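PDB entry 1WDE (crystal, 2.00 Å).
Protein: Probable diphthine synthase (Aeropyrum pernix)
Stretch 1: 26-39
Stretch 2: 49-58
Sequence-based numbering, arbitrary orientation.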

# COMPACT_ATOMS: atom_id res chain seq x y z
N ALA A 26 8.47 17.87 8.62
CA ALA A 26 9.30 17.00 7.80
C ALA A 26 10.32 17.86 7.03
O ALA A 26 11.50 17.51 6.92
CB ALA A 26 8.42 16.22 6.79
N LEU A 27 9.84 18.97 6.46
CA LEU A 27 10.70 19.88 5.71
C LEU A 27 11.81 20.33 6.69
O LEU A 27 13.00 20.22 6.38
CB LEU A 27 9.89 21.10 5.22
CG LEU A 27 8.87 20.91 4.08
CD1 LEU A 27 7.97 22.12 3.98
CD2 LEU A 27 9.59 20.70 2.77
N ASP A 28 11.40 20.79 7.86
CA ASP A 28 12.33 21.24 8.90
C ASP A 28 13.36 20.15 9.25
O ASP A 28 14.58 20.37 9.19
CB ASP A 28 11.55 21.63 10.15
CG ASP A 28 12.41 22.30 11.20
OD1 ASP A 28 11.94 22.44 12.35
OD2 ASP A 28 13.56 22.69 10.88
N ALA A 29 12.88 18.97 9.62
CA ALA A 29 13.75 17.85 9.99
C ALA A 29 14.85 17.56 8.98
O ALA A 29 16.01 17.39 9.35
CB ALA A 29 12.91 16.58 10.19
N VAL A 30 14.48 17.48 7.71
CA VAL A 30 15.43 17.18 6.64
C VAL A 30 16.42 18.32 6.42
O VAL A 30 17.57 18.09 6.03
CB VAL A 30 14.66 16.84 5.32
CG1 VAL A 30 15.55 16.98 4.11
CG2 VAL A 30 14.14 15.40 5.39
N ARG A 31 15.99 19.54 6.68
CA ARG A 31 16.87 20.68 6.51
C ARG A 31 17.89 20.73 7.64
O ARG A 31 19.04 21.11 7.43
CB ARG A 31 16.05 21.98 6.45
CG ARG A 31 15.18 22.06 5.20
CD ARG A 31 14.35 23.34 5.08
NE ARG A 31 13.43 23.54 6.20
CZ ARG A 31 12.29 24.22 6.12
NH1 ARG A 31 11.52 24.36 7.19
NH2 ARG A 31 11.92 24.76 4.96
N ARG A 32 17.47 20.29 8.82
CA ARG A 32 18.33 20.30 10.00
C ARG A 32 19.22 19.07 10.14
O ARG A 32 20.13 19.05 10.97
CB ARG A 32 17.48 20.50 11.26
CG ARG A 32 16.85 21.88 11.33
CD ARG A 32 15.99 22.07 12.57
NE ARG A 32 15.48 23.44 12.67
CZ ARG A 32 16.24 24.51 12.90
NH1 ARG A 32 17.55 24.38 13.06
NH2 ARG A 32 15.69 25.72 12.95
N ALA A 33 18.99 18.05 9.32
CA ALA A 33 19.81 16.85 9.37
C ALA A 33 21.19 17.15 8.78
O ALA A 33 21.38 18.18 8.14
CB ALA A 33 19.14 15.72 8.59
N ASP A 34 22.15 16.27 9.01
CA ASP A 34 23.50 16.47 8.49
C ASP A 34 23.66 15.67 7.21
O ASP A 34 24.40 16.06 6.31
CB ASP A 34 24.55 16.03 9.51
CG ASP A 34 24.46 16.82 10.81
OD1 ASP A 34 24.51 18.07 10.76
OD2 ASP A 34 24.35 16.19 11.89
N VAL A 35 22.95 14.54 7.14
CA VAL A 35 22.97 13.67 5.97
C VAL A 35 21.52 13.29 5.63
O VAL A 35 20.69 13.15 6.53
CB VAL A 35 23.78 12.38 6.24
CG1 VAL A 35 24.06 11.66 4.93
CG2 VAL A 35 25.08 12.71 6.95
N VAL A 36 21.23 13.14 4.34
CA VAL A 36 19.88 12.79 3.90
C VAL A 36 19.87 11.69 2.84
O VAL A 36 20.21 11.93 1.68
CB VAL A 36 19.15 14.01 3.32
CG1 VAL A 36 17.73 13.62 2.93
CG2 VAL A 36 19.14 15.14 4.34
N TYR A 37 19.49 10.49 3.25
CA TYR A 37 19.38 9.36 2.33
C TYR A 37 17.95 9.41 1.84
O TYR A 37 17.03 9.71 2.60
CB TYR A 37 19.64 8.05 3.06
CG TYR A 37 21.05 7.89 3.57
CD1 TYR A 37 22.10 7.59 2.71
CD2 TYR A 37 21.33 8.04 4.93
CE1 TYR A 37 23.40 7.45 3.18
CE2 TYR A 37 22.63 7.90 5.41
CZ TYR A 37 23.66 7.60 4.53
OH TYR A 37 24.95 7.46 5.01
N VAL A 38 17.76 9.12 0.56
CA VAL A 38 16.43 9.15 -0.03
C VAL A 38 16.21 7.85 -0.79
O VAL A 38 17.02 7.48 -1.64
CB VAL A 38 16.30 10.35 -1.01
CG1 VAL A 38 14.95 10.34 -1.67
CG2 VAL A 38 16.50 11.64 -0.26
N GLU A 39 15.14 7.15 -0.46
CA GLU A 39 14.85 5.90 -1.13
C GLU A 39 13.53 6.05 -1.88
O GLU A 39 12.52 6.47 -1.32
CB GLU A 39 14.82 4.73 -0.13
CG GLU A 39 13.73 4.74 0.92
CD GLU A 39 12.44 4.10 0.43
OE1 GLU A 39 11.51 3.93 1.25
OE2 GLU A 39 12.36 3.76 -0.77
N LEU A 49 10.64 12.45 -6.05
CA LEU A 49 11.16 12.46 -4.68
C LEU A 49 12.54 13.09 -4.50
O LEU A 49 12.67 14.09 -3.79
CB LEU A 49 11.16 11.04 -4.11
CG LEU A 49 11.63 10.88 -2.66
CD1 LEU A 49 10.76 11.69 -1.73
CD2 LEU A 49 11.61 9.41 -2.29
N TYR A 50 13.56 12.50 -5.12
CA TYR A 50 14.93 13.00 -5.05
C TYR A 50 14.97 14.52 -5.22
O TYR A 50 15.44 15.24 -4.35
CB TYR A 50 15.77 12.34 -6.14
CG TYR A 50 17.27 12.52 -6.02
CD1 TYR A 50 18.01 11.83 -5.05
CD2 TYR A 50 17.96 13.37 -6.89
CE1 TYR A 50 19.40 11.97 -4.96
CE2 TYR A 50 19.36 13.52 -6.81
CZ TYR A 50 20.06 12.82 -5.84
OH TYR A 50 21.44 12.94 -5.76
N LYS A 51 14.46 15.00 -6.36
CA LYS A 51 14.43 16.43 -6.65
C LYS A 51 13.77 17.26 -5.54
O LYS A 51 14.29 18.31 -5.16
CB LYS A 51 13.68 16.70 -7.96
CG LYS A 51 13.22 18.15 -8.13
CD LYS A 51 12.23 18.29 -9.29
CE LYS A 51 11.43 19.59 -9.20
NZ LYS A 51 12.31 20.79 -9.14
N SER A 52 12.63 16.79 -5.04
CA SER A 52 11.89 17.50 -3.99
C SER A 52 12.67 17.59 -2.68
O SER A 52 12.64 18.61 -2.00
CB SER A 52 10.55 16.81 -3.72
OG SER A 52 9.88 17.42 -2.63
N VAL A 53 13.36 16.50 -2.33
CA VAL A 53 14.17 16.46 -1.12
C VAL A 53 15.33 17.45 -1.30
O VAL A 53 15.46 18.41 -0.54
CB VAL A 53 14.72 15.03 -0.88
CG1 VAL A 53 15.65 15.02 0.32
CG2 VAL A 53 13.56 14.04 -0.63
N VAL A 54 16.15 17.21 -2.33
CA VAL A 54 17.30 18.06 -2.66
C VAL A 54 16.92 19.52 -2.56
O VAL A 54 17.67 20.36 -2.07
CB VAL A 54 17.80 17.78 -4.09
CG1 VAL A 54 18.64 18.95 -4.61
CG2 VAL A 54 18.61 16.51 -4.11
N GLU A 55 15.72 19.82 -3.03
CA GLU A 55 15.18 21.16 -3.01
C GLU A 55 15.06 21.65 -1.57
O GLU A 55 15.35 22.80 -1.25
CB GLU A 55 13.82 21.13 -3.71
CG GLU A 55 13.16 22.47 -3.96
CD GLU A 55 12.00 22.34 -4.94
OE1 GLU A 55 11.08 23.19 -4.89
OE2 GLU A 55 12.01 21.38 -5.75
N ALA A 56 14.65 20.74 -0.68
CA ALA A 56 14.47 21.07 0.73
C ALA A 56 15.75 21.11 1.56
O ALA A 56 15.91 21.98 2.40
CB ALA A 56 13.48 20.09 1.37
N ALA A 57 16.65 20.16 1.31
CA ALA A 57 17.90 20.04 2.05
C ALA A 57 19.06 20.91 1.55
O ALA A 57 19.78 21.50 2.36
CB ALA A 57 18.33 18.58 2.08
N GLY A 58 19.28 20.96 0.24
CA GLY A 58 20.36 21.78 -0.27
C GLY A 58 21.29 21.20 -1.33
O GLY A 58 22.37 21.74 -1.56

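The contact between the two stretches centres on Val53, whose CB points from the helix 49-57 toward the first stretch. Val53 CG1 lies 3.6 Å from Val36 CG1, 3.5 Å from Val38 CG2 and 4.3 Å from Val30 CG1, so a single methyl touches both the strand and the helix of stretch 1. All four valines adopt the t rotamer and are buried, and their packing is purely apolar: no hydrogen bond joins the stretches, and they are held by van der Waals contact and the exclusion of water.

Strand 35-39 runs nearly antiparallel to helix 49-57, at 161°, while helix 26-32 crosses it at -70°; each axis approaches the second helix to 8.9 Å. Strand alternation directs Val36 and Val38 toward the helix and turns Tyr37 away. One helical turn before Val53, Leu49 meets Val38 and the backbone of Glu39: Val38 CG1 is 3.5 Å from Leu49 CG, and Leu49 CD2 packs 3.2 Å from Glu39 O. One turn after Val53, the small side chain of Ala57 touches both the first helix and the strand, Ala57 CB lying 3.8 Å from Val30 CG1 and 4.2 Å from Val36 CG2. Here the helices come close, with Arg31 CA and Ala57 CA 4.6 Å apart.

Farther out, the CA-to-CB bond of Leu27 points sideways to stretch 2, but the end of the side chain comes nearer, placing Leu27 CD2 4.2 Å from Ala56 CB. The exposed Arg31 makes no hydrogen bond or salt bridge to stretch 2.

Charge is paired within each stretch instead. Arg32 NE and Asp28 OD2, 2.7 Å apart, form a salt bridge with a weak hydrogen bond; Lys51 NZ and Glu55 OE2, 3.5 Å apart, form a second, again with a weak hydrogen bond. Both pairs span one helical turn, clear of the interface. Gly58, the first residue after the helix, leaves helical angles with positive phi.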